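Thymidylate synthase (PDB 1TIS) catalyses the reductive methylation of dUMP to dTMP, with 5,10-methylenetetrahydrofolate as donor of both the carbon and the reducing equivalents, and works as a homodimer. Local coordinates at residues Q161-L169 and V198-D208; Q3-N14 and I27-W36. All coordinates share one frame; numbering follows the deposited sequence.

Interaction 2 comes first along the chain and closes before interaction 1 opens. Their centres lie about 27 Å apart, yet both are built on the same mixed sheet. Strand 205-219 is the common member: its start pairs in parallel with strand 168-179 in interaction 1, while strands 26-30 and 33-37, which carry residues 27-36 of interaction 2, run antiparallel to it. The two contacts meet where Asp208 CB packs on Trp36 O at 3.5 Å. Interaction 1 joins the sheet to the end of helix 184-202, and interaction 2 lays helix 3-12 against it, so one sheet ties the N-terminal helix and the beta-alpha-beta unit together. Both also touch the second subunit.

Interaction 1. Residues Q161-L169 and V198-D208; sequences QFNVRNGYL and VAKMCNLIPGD
Leu169 is gripped through both of its backbone polar atoms: its N donates to Ile205 O (3.1 Å), and its O accepts from Gly207 N (2.8 Å). These bonds pair Tyr168 and Leu169 in parallel with Ile205 and Pro206; the bond from Ile205 N to Gly167 O (3.0 Å) lies just before the strand. Tyr168 and Ile205 share one face of the sheet, where Ile205 CG2 lies 3.7 Å from Tyr168 CD2. Glycine suits position 207, where the backbone runs close against Tyr168 CB. On the other face Leu169 has CG anti to its backbone N (chi1 178°), which sets CD2 against Ala199 N at 3.5 Å, beside Val198. Leu204 CD1 meets Val164 CG1 at 3.7 Å, just past the helix end. Arg165 points NH2 at one face of the Tyr168 ring, over its centre, the guanidinium edge-on to the ring. Asp208 OD1 sits above the guanidinium, 3.4 Å from Arg165 NH2, a salt bridge of charge alone. Asp37 brings a second carboxylate close, so the arginine probably eases their repulsion. Ile129 of helix 121-131 packs on Phe162 and Val164. Strand 168-179, helix 184-202 and strand 205-219 form a beta-alpha-beta unit, closed here by its parallel strand pair.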
loop_
_atom_site.group_PDB
_atom_site.type_symbol
_atom_site.label_atom_id
_atom_site.label_comp_id
_atom_site.label_asym_id
_atom_site.label_seq_id
_atom_site.Cartn_x
_atom_site.Cartn_y
_atom_site.Cartn_z
ATOM N N GLN A 161 -1.520 -1.922 -7.268
ATOM C CA GLN A 161 -0.433 -2.470 -8.057
ATOM C C GLN A 161 -1.114 -3.464 -8.984
ATOM O O GLN A 161 -2.050 -4.149 -8.562
ATOM C CB GLN A 161 0.525 -3.204 -7.126
ATOM C CG GLN A 161 2.001 -2.884 -6.985
ATOM C CD GLN A 161 2.855 -3.419 -8.115
ATOM O OE1 GLN A 161 2.426 -3.532 -9.264
ATOM N NE2 GLN A 161 4.094 -3.798 -7.871
ATOM N N PHE A 162 -0.692 -3.574 -10.229
ATOM C CA PHE A 162 -1.180 -4.601 -11.135
ATOM C C PHE A 162 0.009 -5.494 -11.399
ATOM O O PHE A 162 1.137 -5.005 -11.466
ATOM C CB PHE A 162 -1.572 -4.140 -12.511
ATOM C CG PHE A 162 -2.850 -3.355 -12.674
ATOM C CD1 PHE A 162 -4.090 -3.985 -12.575
ATOM C CD2 PHE A 162 -2.761 -2.019 -12.972
ATOM C CE1 PHE A 162 -5.268 -3.272 -12.777
ATOM C CE2 PHE A 162 -3.946 -1.328 -13.167
ATOM C CZ PHE A 162 -5.196 -1.937 -13.076
ATOM N N ASN A 163 -0.230 -6.779 -11.646
ATOM C CA ASN A 163 0.816 -7.770 -11.931
ATOM C C ASN A 163 0.303 -8.536 -13.131
ATOM O O ASN A 163 -0.906 -8.797 -13.206
ATOM C CB ASN A 163 0.974 -8.758 -10.800
ATOM C CG ASN A 163 2.404 -9.112 -10.460
ATOM O OD1 ASN A 163 3.117 -8.339 -9.827
ATOM N ND2 ASN A 163 2.874 -10.309 -10.766
ATOM N N VAL A 164 1.134 -8.878 -14.102
ATOM C CA VAL A 164 0.707 -9.669 -15.258
ATOM C C VAL A 164 1.296 -11.098 -15.132
ATOM O O VAL A 164 2.531 -11.231 -15.065
ATOM C CB VAL A 164 1.202 -8.930 -16.530
ATOM C CG1 VAL A 164 0.684 -9.662 -17.750
ATOM C CG2 VAL A 164 0.729 -7.483 -16.533
ATOM N N ARG A 165 0.436 -12.148 -14.979
ATOM C CA ARG A 165 0.849 -13.559 -14.849
ATOM C C ARG A 165 1.406 -14.126 -16.156
ATOM O O ARG A 165 2.486 -13.728 -16.588
ATOM C CB ARG A 165 -0.333 -14.406 -14.381
ATOM C CG ARG A 165 -0.372 -14.287 -12.873
ATOM C CD ARG A 165 -0.975 -15.453 -12.094
ATOM N NE ARG A 165 -2.314 -15.820 -12.543
ATOM C CZ ARG A 165 -3.117 -16.649 -11.860
ATOM N NH1 ARG A 165 -2.712 -17.184 -10.712
ATOM N NH2 ARG A 165 -4.342 -16.960 -12.315
ATOM N N ASN A 166 0.852 -15.135 -16.812
ATOM C CA ASN A 166 1.252 -15.354 -18.185
ATOM C C ASN A 166 -0.173 -15.529 -18.611
ATOM O O ASN A 166 -0.746 -16.621 -18.556
ATOM C CB ASN A 166 2.039 -16.660 -18.473
ATOM C CG ASN A 166 3.120 -16.619 -19.575
ATOM O OD1 ASN A 166 3.957 -17.523 -19.642
ATOM N ND2 ASN A 166 3.281 -15.644 -20.469
ATOM N N GLY A 167 -0.759 -14.343 -18.836
ATOM C CA GLY A 167 -2.116 -14.311 -19.339
ATOM C C GLY A 167 -3.169 -13.915 -18.327
ATOM O O GLY A 167 -4.366 -13.933 -18.612
ATOM N N TYR A 168 -2.762 -13.564 -17.119
ATOM C CA TYR A 168 -3.728 -13.046 -16.174
ATOM C C TYR A 168 -3.251 -11.664 -15.692
ATOM O O TYR A 168 -2.078 -11.266 -15.822
ATOM C CB TYR A 168 -3.879 -14.020 -15.018
ATOM C CG TYR A 168 -4.348 -15.420 -15.398
ATOM C CD1 TYR A 168 -3.399 -16.368 -15.730
ATOM C CD2 TYR A 168 -5.678 -15.799 -15.311
ATOM C CE1 TYR A 168 -3.749 -17.688 -15.956
ATOM C CE2 TYR A 168 -6.034 -17.123 -15.530
ATOM C CZ TYR A 168 -5.066 -18.072 -15.848
ATOM O OH TYR A 168 -5.376 -19.430 -15.994
ATOM N N LEU A 169 -4.226 -10.896 -15.248
ATOM C CA LEU A 169 -3.995 -9.563 -14.747
ATOM C C LEU A 169 -4.321 -9.665 -13.289
ATOM O O LEU A 169 -5.300 -10.321 -12.932
ATOM C CB LEU A 169 -4.934 -8.584 -15.386
ATOM C CG LEU A 169 -4.875 -7.160 -14.947
ATOM C CD1 LEU A 169 -3.515 -6.558 -15.280
ATOM C CD2 LEU A 169 -6.002 -6.438 -15.627
ATOM N N VAL A 198 -10.067 -3.541 -17.155
ATOM C CA VAL A 198 -8.714 -3.468 -17.688
ATOM C C VAL A 198 -8.227 -4.766 -18.368
ATOM O O VAL A 198 -7.509 -4.714 -19.373
ATOM C CB VAL A 198 -7.773 -3.071 -16.573
ATOM C CG1 VAL A 198 -6.413 -2.703 -17.204
ATOM C CG2 VAL A 198 -8.313 -1.867 -15.811
ATOM N N ALA A 199 -8.608 -5.969 -17.923
ATOM C CA ALA A 199 -8.294 -7.194 -18.616
ATOM C C ALA A 199 -9.013 -7.149 -19.929
ATOM O O ALA A 199 -8.396 -7.655 -20.854
ATOM C CB ALA A 199 -8.807 -8.384 -17.976
ATOM N N LYS A 200 -10.201 -6.538 -20.148
ATOM C CA LYS A 200 -10.779 -6.528 -21.491
ATOM C C LYS A 200 -10.064 -5.559 -22.459
ATOM O O LYS A 200 -10.037 -5.741 -23.688
ATOM C CB LYS A 200 -12.276 -6.208 -21.394
ATOM C CG LYS A 200 -12.991 -6.290 -22.747
ATOM C CD LYS A 200 -13.075 -7.771 -23.127
ATOM C CE LYS A 200 -12.926 -8.158 -24.616
ATOM N NZ LYS A 200 -12.965 -9.618 -24.733
ATOM N N MET A 201 -9.412 -4.523 -21.943
ATOM C CA MET A 201 -8.664 -3.579 -22.786
ATOM C C MET A 201 -7.369 -4.245 -23.134
ATOM O O MET A 201 -7.044 -4.342 -24.308
ATOM C CB MET A 201 -8.309 -2.274 -22.071
ATOM C CG MET A 201 -9.467 -1.325 -21.832
ATOM S SD MET A 201 -8.997 -0.108 -20.599
ATOM C CE MET A 201 -8.246 1.177 -21.544
ATOM N N CYS A 202 -6.671 -4.783 -22.125
ATOM C CA CYS A 202 -5.389 -5.433 -22.346
ATOM C C CYS A 202 -5.493 -6.845 -22.962
ATOM O O CYS A 202 -4.501 -7.451 -23.377
ATOM C CB CYS A 202 -4.657 -5.420 -20.977
ATOM S SG CYS A 202 -4.406 -3.758 -20.317
ATOM N N ASN A 203 -6.732 -7.337 -23.045
ATOM C CA ASN A 203 -7.084 -8.662 -23.496
ATOM C C ASN A 203 -6.263 -9.737 -22.760
ATOM O O ASN A 203 -5.506 -10.607 -23.227
ATOM C CB ASN A 203 -6.907 -8.737 -25.021
ATOM C CG ASN A 203 -7.607 -9.954 -25.648
ATOM O OD1 ASN A 203 -7.030 -10.600 -26.524
ATOM N ND2 ASN A 203 -8.845 -10.349 -25.312
ATOM N N LEU A 204 -6.477 -9.650 -21.472
ATOM C CA LEU A 204 -5.869 -10.581 -20.595
ATOM C C LEU A 204 -7.055 -11.198 -19.874
ATOM O O LEU A 204 -8.191 -10.707 -19.883
ATOM C CB LEU A 204 -4.909 -9.818 -19.672
ATOM C CG LEU A 204 -3.743 -8.936 -20.202
ATOM C CD1 LEU A 204 -2.645 -8.843 -19.175
ATOM C CD2 LEU A 204 -3.038 -9.574 -21.352
ATOM N N ILE A 205 -6.765 -12.343 -19.280
ATOM C CA ILE A 205 -7.744 -13.107 -18.524
ATOM C C ILE A 205 -7.647 -12.451 -17.166
ATOM O O ILE A 205 -6.560 -12.351 -16.592
ATOM C CB ILE A 205 -7.359 -14.631 -18.399
ATOM C CG1 ILE A 205 -7.101 -15.312 -19.774
ATOM C CG2 ILE A 205 -8.468 -15.306 -17.615
ATOM C CD1 ILE A 205 -8.158 -15.215 -20.909
ATOM N N PRO A 206 -8.731 -11.927 -16.633
ATOM C CA PRO A 206 -8.754 -11.468 -15.255
ATOM C C PRO A 206 -8.236 -12.583 -14.331
ATOM O O PRO A 206 -8.576 -13.763 -14.458
ATOM C CB PRO A 206 -10.208 -11.064 -15.084
ATOM C CG PRO A 206 -10.974 -11.787 -16.179
ATOM C CD PRO A 206 -10.000 -11.722 -17.330
ATOM N N GLY A 207 -7.328 -12.223 -13.432
ATOM C CA GLY A 207 -6.663 -13.180 -12.583
ATOM C C GLY A 207 -7.040 -13.065 -11.153
ATOM O O GLY A 207 -8.187 -13.295 -10.819
ATOM N N ASP A 208 -6.136 -12.714 -10.281
ATOM C CA ASP A 208 -6.454 -12.777 -8.873
ATOM C C ASP A 208 -6.667 -11.389 -8.333
ATOM O O ASP A 208 -6.102 -10.440 -8.904
ATOM C CB ASP A 208 -5.326 -13.413 -8.097
ATOM C CG ASP A 208 -5.011 -14.875 -8.402
ATOM O OD1 ASP A 208 -5.416 -15.422 -9.441
ATOM O OD2 ASP A 208 -4.329 -15.467 -7.570
#

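Interaction 2. Residues Q3-N14 and I27-W36; sequences QYQDLIKDIFEN and IALFGSKLRW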
loop_
_atom_site.group_PDB
_atom_site.type_symbol
_atom_site.label_atom_id
_atom_site.label_comp_id
_atom_site.label_asym_id
_atom_site.label_seq_id
_atom_site.Cartn_x
_atom_site.Cartn_y
_atom_site.Cartn_z
ATOM N N GLN A 3 -12.638 -17.234 2.415
ATOM C CA GLN A 3 -11.840 -16.387 3.275
ATOM C C GLN A 3 -12.519 -15.170 3.846
ATOM O O GLN A 3 -11.974 -14.604 4.789
ATOM C CB GLN A 3 -10.542 -15.953 2.535
ATOM C CG GLN A 3 -10.541 -15.059 1.287
ATOM C CD GLN A 3 -11.307 -15.604 0.084
ATOM O OE1 GLN A 3 -12.543 -15.725 0.108
ATOM N NE2 GLN A 3 -10.645 -15.997 -0.995
ATOM N N TYR A 4 -13.694 -14.729 3.419
ATOM C CA TYR A 4 -14.273 -13.558 4.067
ATOM C C TYR A 4 -14.817 -13.917 5.452
ATOM O O TYR A 4 -14.582 -13.191 6.421
ATOM C CB TYR A 4 -15.375 -12.994 3.180
ATOM C CG TYR A 4 -16.004 -11.718 3.699
ATOM C CD1 TYR A 4 -15.377 -10.939 4.645
ATOM C CD2 TYR A 4 -17.239 -11.344 3.220
ATOM C CE1 TYR A 4 -15.970 -9.800 5.120
ATOM C CE2 TYR A 4 -17.845 -10.191 3.691
ATOM C CZ TYR A 4 -17.201 -9.427 4.644
ATOM O OH TYR A 4 -17.763 -8.278 5.139
ATOM N N GLN A 5 -15.527 -15.047 5.544
ATOM C CA GLN A 5 -16.110 -15.578 6.778
ATOM C C GLN A 5 -15.103 -15.707 7.908
ATOM O O GLN A 5 -15.375 -15.360 9.062
ATOM C CB GLN A 5 -16.736 -16.941 6.472
ATOM C CG GLN A 5 -18.160 -16.932 5.874
ATOM C CD GLN A 5 -18.432 -16.018 4.671
ATOM O OE1 GLN A 5 -17.606 -15.822 3.769
ATOM N NE2 GLN A 5 -19.602 -15.390 4.637
ATOM N N ASP A 6 -13.923 -16.200 7.509
ATOM C CA ASP A 6 -12.784 -16.319 8.395
ATOM C C ASP A 6 -12.416 -14.963 8.985
ATOM O O ASP A 6 -12.595 -14.775 10.193
ATOM C CB ASP A 6 -11.541 -16.839 7.678
ATOM C CG ASP A 6 -11.630 -18.200 6.997
ATOM O OD1 ASP A 6 -12.241 -19.123 7.540
ATOM O OD2 ASP A 6 -11.050 -18.340 5.916
ATOM N N LEU A 7 -11.977 -13.977 8.189
ATOM C CA LEU A 7 -11.469 -12.716 8.710
ATOM C C LEU A 7 -12.303 -12.147 9.824
ATOM O O LEU A 7 -11.773 -11.928 10.912
ATOM C CB LEU A 7 -11.363 -11.624 7.626
ATOM C CG LEU A 7 -10.819 -10.218 8.031
ATOM C CD1 LEU A 7 -9.458 -10.369 8.727
ATOM C CD2 LEU A 7 -10.689 -9.321 6.795
ATOM N N ILE A 8 -13.612 -12.098 9.608
ATOM C CA ILE A 8 -14.538 -11.500 10.565
ATOM C C ILE A 8 -14.347 -12.074 11.973
ATOM O O ILE A 8 -14.227 -11.335 12.963
ATOM C CB ILE A 8 -15.997 -11.731 10.096
ATOM C CG1 ILE A 8 -16.147 -11.388 8.621
ATOM C CG2 ILE A 8 -16.937 -10.844 10.935
ATOM C CD1 ILE A 8 -17.418 -11.953 7.966
ATOM N N LYS A 9 -14.210 -13.406 12.018
ATOM C CA LYS A 9 -14.028 -14.127 13.261
ATOM C C LYS A 9 -12.687 -13.771 13.878
ATOM O O LYS A 9 -12.561 -13.598 15.097
ATOM C CB LYS A 9 -14.051 -15.628 13.021
ATOM C CG LYS A 9 -14.903 -16.451 13.971
ATOM C CD LYS A 9 -16.360 -16.421 13.506
ATOM C CE LYS A 9 -16.538 -16.868 12.040
ATOM N NZ LYS A 9 -17.934 -17.131 11.764
ATOM N N ASP A 10 -11.672 -13.627 13.032
ATOM C CA ASP A 10 -10.343 -13.379 13.523
ATOM C C ASP A 10 -10.134 -11.969 14.006
ATOM O O ASP A 10 -9.200 -11.724 14.775
ATOM C CB ASP A 10 -9.401 -13.728 12.437
ATOM C CG ASP A 10 -9.664 -15.176 12.052
ATOM O OD1 ASP A 10 -9.446 -16.082 12.863
ATOM O OD2 ASP A 10 -10.123 -15.401 10.941
ATOM N N ILE A 11 -11.008 -11.032 13.610
ATOM C CA ILE A 11 -11.009 -9.683 14.173
ATOM C C ILE A 11 -11.473 -9.866 15.614
ATOM O O ILE A 11 -10.866 -9.250 16.475
ATOM C CB ILE A 11 -11.996 -8.737 13.471
ATOM C CG1 ILE A 11 -11.613 -8.571 12.042
ATOM C CG2 ILE A 11 -11.970 -7.377 14.115
ATOM C CD1 ILE A 11 -12.853 -8.247 11.210
ATOM N N PHE A 12 -12.472 -10.704 15.970
ATOM C CA PHE A 12 -12.920 -10.918 17.363
ATOM C C PHE A 12 -11.757 -11.145 18.349
ATOM O O PHE A 12 -11.524 -10.357 19.285
ATOM C CB PHE A 12 -13.831 -12.145 17.513
ATOM C CG PHE A 12 -15.068 -12.300 16.638
ATOM C CD1 PHE A 12 -15.497 -11.312 15.772
ATOM C CD2 PHE A 12 -15.759 -13.499 16.730
ATOM C CE1 PHE A 12 -16.617 -11.538 15.003
ATOM C CE2 PHE A 12 -16.878 -13.721 15.960
ATOM C CZ PHE A 12 -17.306 -12.736 15.097
ATOM N N GLU A 13 -10.944 -12.178 18.100
ATOM C CA GLU A 13 -9.819 -12.452 18.974
ATOM C C GLU A 13 -8.715 -11.384 18.933
ATOM O O GLU A 13 -7.818 -11.455 19.777
ATOM C CB GLU A 13 -9.240 -13.835 18.620
ATOM C CG GLU A 13 -8.385 -14.014 17.343
ATOM C CD GLU A 13 -6.923 -13.534 17.349
ATOM O OE1 GLU A 13 -6.313 -13.417 18.414
ATOM O OE2 GLU A 13 -6.397 -13.282 16.265
ATOM N N ASN A 14 -8.733 -10.421 17.988
ATOM C CA ASN A 14 -7.760 -9.330 17.847
ATOM C C ASN A 14 -7.176 -8.667 19.082
ATOM O O ASN A 14 -6.084 -8.106 19.021
ATOM C CB ASN A 14 -8.315 -8.160 17.076
ATOM C CG ASN A 14 -9.155 -7.252 17.972
ATOM O OD1 ASN A 14 -8.728 -6.186 18.360
ATOM N ND2 ASN A 14 -10.260 -7.624 18.576
ATOM N N ILE A 27 -14.225 -3.126 17.540
ATOM C CA ILE A 27 -13.282 -4.240 17.725
ATOM C C ILE A 27 -12.568 -4.141 16.368
ATOM O O ILE A 27 -13.270 -4.007 15.343
ATOM C CB ILE A 27 -14.080 -5.560 17.924
ATOM C CG1 ILE A 27 -14.101 -5.833 19.418
ATOM C CG2 ILE A 27 -13.486 -6.757 17.165
ATOM C CD1 ILE A 27 -12.789 -6.382 20.043
ATOM N N ALA A 28 -11.234 -4.151 16.254
ATOM C CA ALA A 28 -10.601 -3.870 14.981
ATOM C C ALA A 28 -9.243 -4.500 14.938
ATOM O O ALA A 28 -8.700 -4.719 16.005
ATOM C CB ALA A 28 -10.424 -2.391 14.807
ATOM N N LEU A 29 -8.605 -4.770 13.799
ATOM C CA LEU A 29 -7.318 -5.444 13.738
ATOM C C LEU A 29 -6.623 -4.690 12.616
ATOM O O LEU A 29 -7.198 -4.451 11.546
ATOM C CB LEU A 29 -7.590 -6.943 13.396
ATOM C CG LEU A 29 -6.572 -8.098 13.162
ATOM C CD1 LEU A 29 -5.988 -8.683 14.439
ATOM C CD2 LEU A 29 -7.336 -9.232 12.515
ATOM N N PHE A 30 -5.382 -4.273 12.843
ATOM C CA PHE A 30 -4.577 -3.567 11.824
ATOM C C PHE A 30 -3.690 -4.515 11.020
ATOM O O PHE A 30 -2.784 -5.147 11.572
ATOM C CB PHE A 30 -3.682 -2.500 12.516
ATOM C CG PHE A 30 -2.656 -1.772 11.653
ATOM C CD1 PHE A 30 -3.068 -0.867 10.685
ATOM C CD2 PHE A 30 -1.297 -2.020 11.861
ATOM C CE1 PHE A 30 -2.117 -0.222 9.927
ATOM C CE2 PHE A 30 -0.352 -1.366 11.099
ATOM C CZ PHE A 30 -0.772 -0.469 10.134
ATOM N N GLY A 31 -3.912 -4.670 9.740
ATOM C CA GLY A 31 -3.005 -5.474 8.972
ATOM C C GLY A 31 -3.706 -6.657 8.419
ATOM O O GLY A 31 -3.441 -7.735 8.886
ATOM N N SER A 32 -4.585 -6.585 7.439
ATOM C CA SER A 32 -5.228 -7.778 6.885
ATOM C C SER A 32 -4.832 -7.935 5.412
ATOM O O SER A 32 -4.244 -7.029 4.841
ATOM C CB SER A 32 -6.728 -7.605 7.054
ATOM O OG SER A 32 -6.924 -6.934 8.297
ATOM N N LYS A 33 -5.090 -9.036 4.724
ATOM C CA LYS A 33 -4.839 -9.234 3.302
ATOM C C LYS A 33 -5.697 -10.450 2.931
ATOM O O LYS A 33 -5.934 -11.323 3.773
ATOM C CB LYS A 33 -3.360 -9.491 3.082
ATOM C CG LYS A 33 -2.974 -10.098 1.743
ATOM C CD LYS A 33 -1.498 -9.836 1.418
ATOM C CE LYS A 33 -1.402 -8.350 1.083
ATOM N NZ LYS A 33 -0.051 -7.877 0.889
ATOM N N LEU A 34 -6.284 -10.544 1.758
ATOM C CA LEU A 34 -7.061 -11.721 1.377
ATOM C C LEU A 34 -6.702 -11.978 -0.091
ATOM O O LEU A 34 -6.072 -11.078 -0.656
ATOM C CB LEU A 34 -8.547 -11.433 1.477
ATOM C CG LEU A 34 -9.167 -10.883 2.754
ATOM C CD1 LEU A 34 -10.625 -10.630 2.463
ATOM C CD2 LEU A 34 -9.059 -11.847 3.925
ATOM N N ARG A 35 -7.004 -13.081 -0.796
ATOM C CA ARG A 35 -6.716 -13.176 -2.226
ATOM C C ARG A 35 -7.895 -13.855 -2.887
ATOM O O ARG A 35 -8.400 -14.829 -2.331
ATOM C CB ARG A 35 -5.421 -13.969 -2.498
ATOM C CG ARG A 35 -5.192 -15.221 -1.679
ATOM C CD ARG A 35 -4.606 -15.113 -0.246
ATOM N NE ARG A 35 -4.782 -16.408 0.420
ATOM C CZ ARG A 35 -5.156 -16.534 1.709
ATOM N NH1 ARG A 35 -5.284 -15.473 2.524
ATOM N NH2 ARG A 35 -5.383 -17.756 2.219
ATOM N N TRP A 36 -8.396 -13.404 -4.035
ATOM C CA TRP A 36 -9.575 -13.965 -4.701
ATOM C C TRP A 36 -9.236 -14.436 -6.091
ATOM O O TRP A 36 -8.541 -13.715 -6.799
ATOM C CB TRP A 36 -10.729 -12.961 -4.925
ATOM C CG TRP A 36 -11.401 -12.439 -3.679
ATOM C CD1 TRP A 36 -12.433 -13.111 -3.098
ATOM C CD2 TRP A 36 -11.001 -11.331 -3.001
ATOM N NE1 TRP A 36 -12.684 -12.430 -2.018
ATOM C CE2 TRP A 36 -11.858 -11.362 -1.915
ATOM C CE3 TRP A 36 -10.057 -10.336 -3.126
ATOM C CZ2 TRP A 36 -11.763 -10.378 -0.936
ATOM C CZ3 TRP A 36 -9.969 -9.368 -2.149
ATOM C CH2 TRP A 36 -10.814 -9.385 -1.060
#
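Gln3 NE2 donates to the backbone oxygen Arg35 O at 2.9 Å, bent to 131° at the hydrogen, with the donor tilted out of the carbonyl plane. The first torsion of Gln3 sets CG between its backbone N and carbonyl carbon, and a bend at chi2 then turns the amide toward the strand. Glutamine fits here because its methylene groups can pack while its amide bonds: CG of Gln3 rests 4.1 Å from Leu34 CB, and the amide lies obliquely beside the Trp36 indole.

Further along the helix, Leu7 points at the strands. Its CD2 meets Leu34 CD2 at 4.2 Å, the two side chains set nearly perpendicular, while CD1 reaches toward Ser32 CB. The hydroxyl of Ser32 is hydrogen-bonded to Thr216, so its carbon side can serve the apolar contact.

This is a helix laid against the sheet of the thymidylate synthase fold. The axis of helix 3-12 runs nearly antiparallel to strand 33-36, at 170°, but crosses strand 27-30 at 106°; the chain changes direction between the two strands, around Gly31, whose positive phi suits glycine.

At the far end Ile11 and Ile27 lie alongside in opposite senses, their CG2 methyls 3.5 Å apart, and Ile11 also packs on Ile218 of strand 205-219. Leu29 turns its branch away from its own backbone N and so brings CD2 to 3.8 Å from Asp10 O. Ala28 faces away from the helix and touches His217, which probably binds dUMP in a site shared between the subunits.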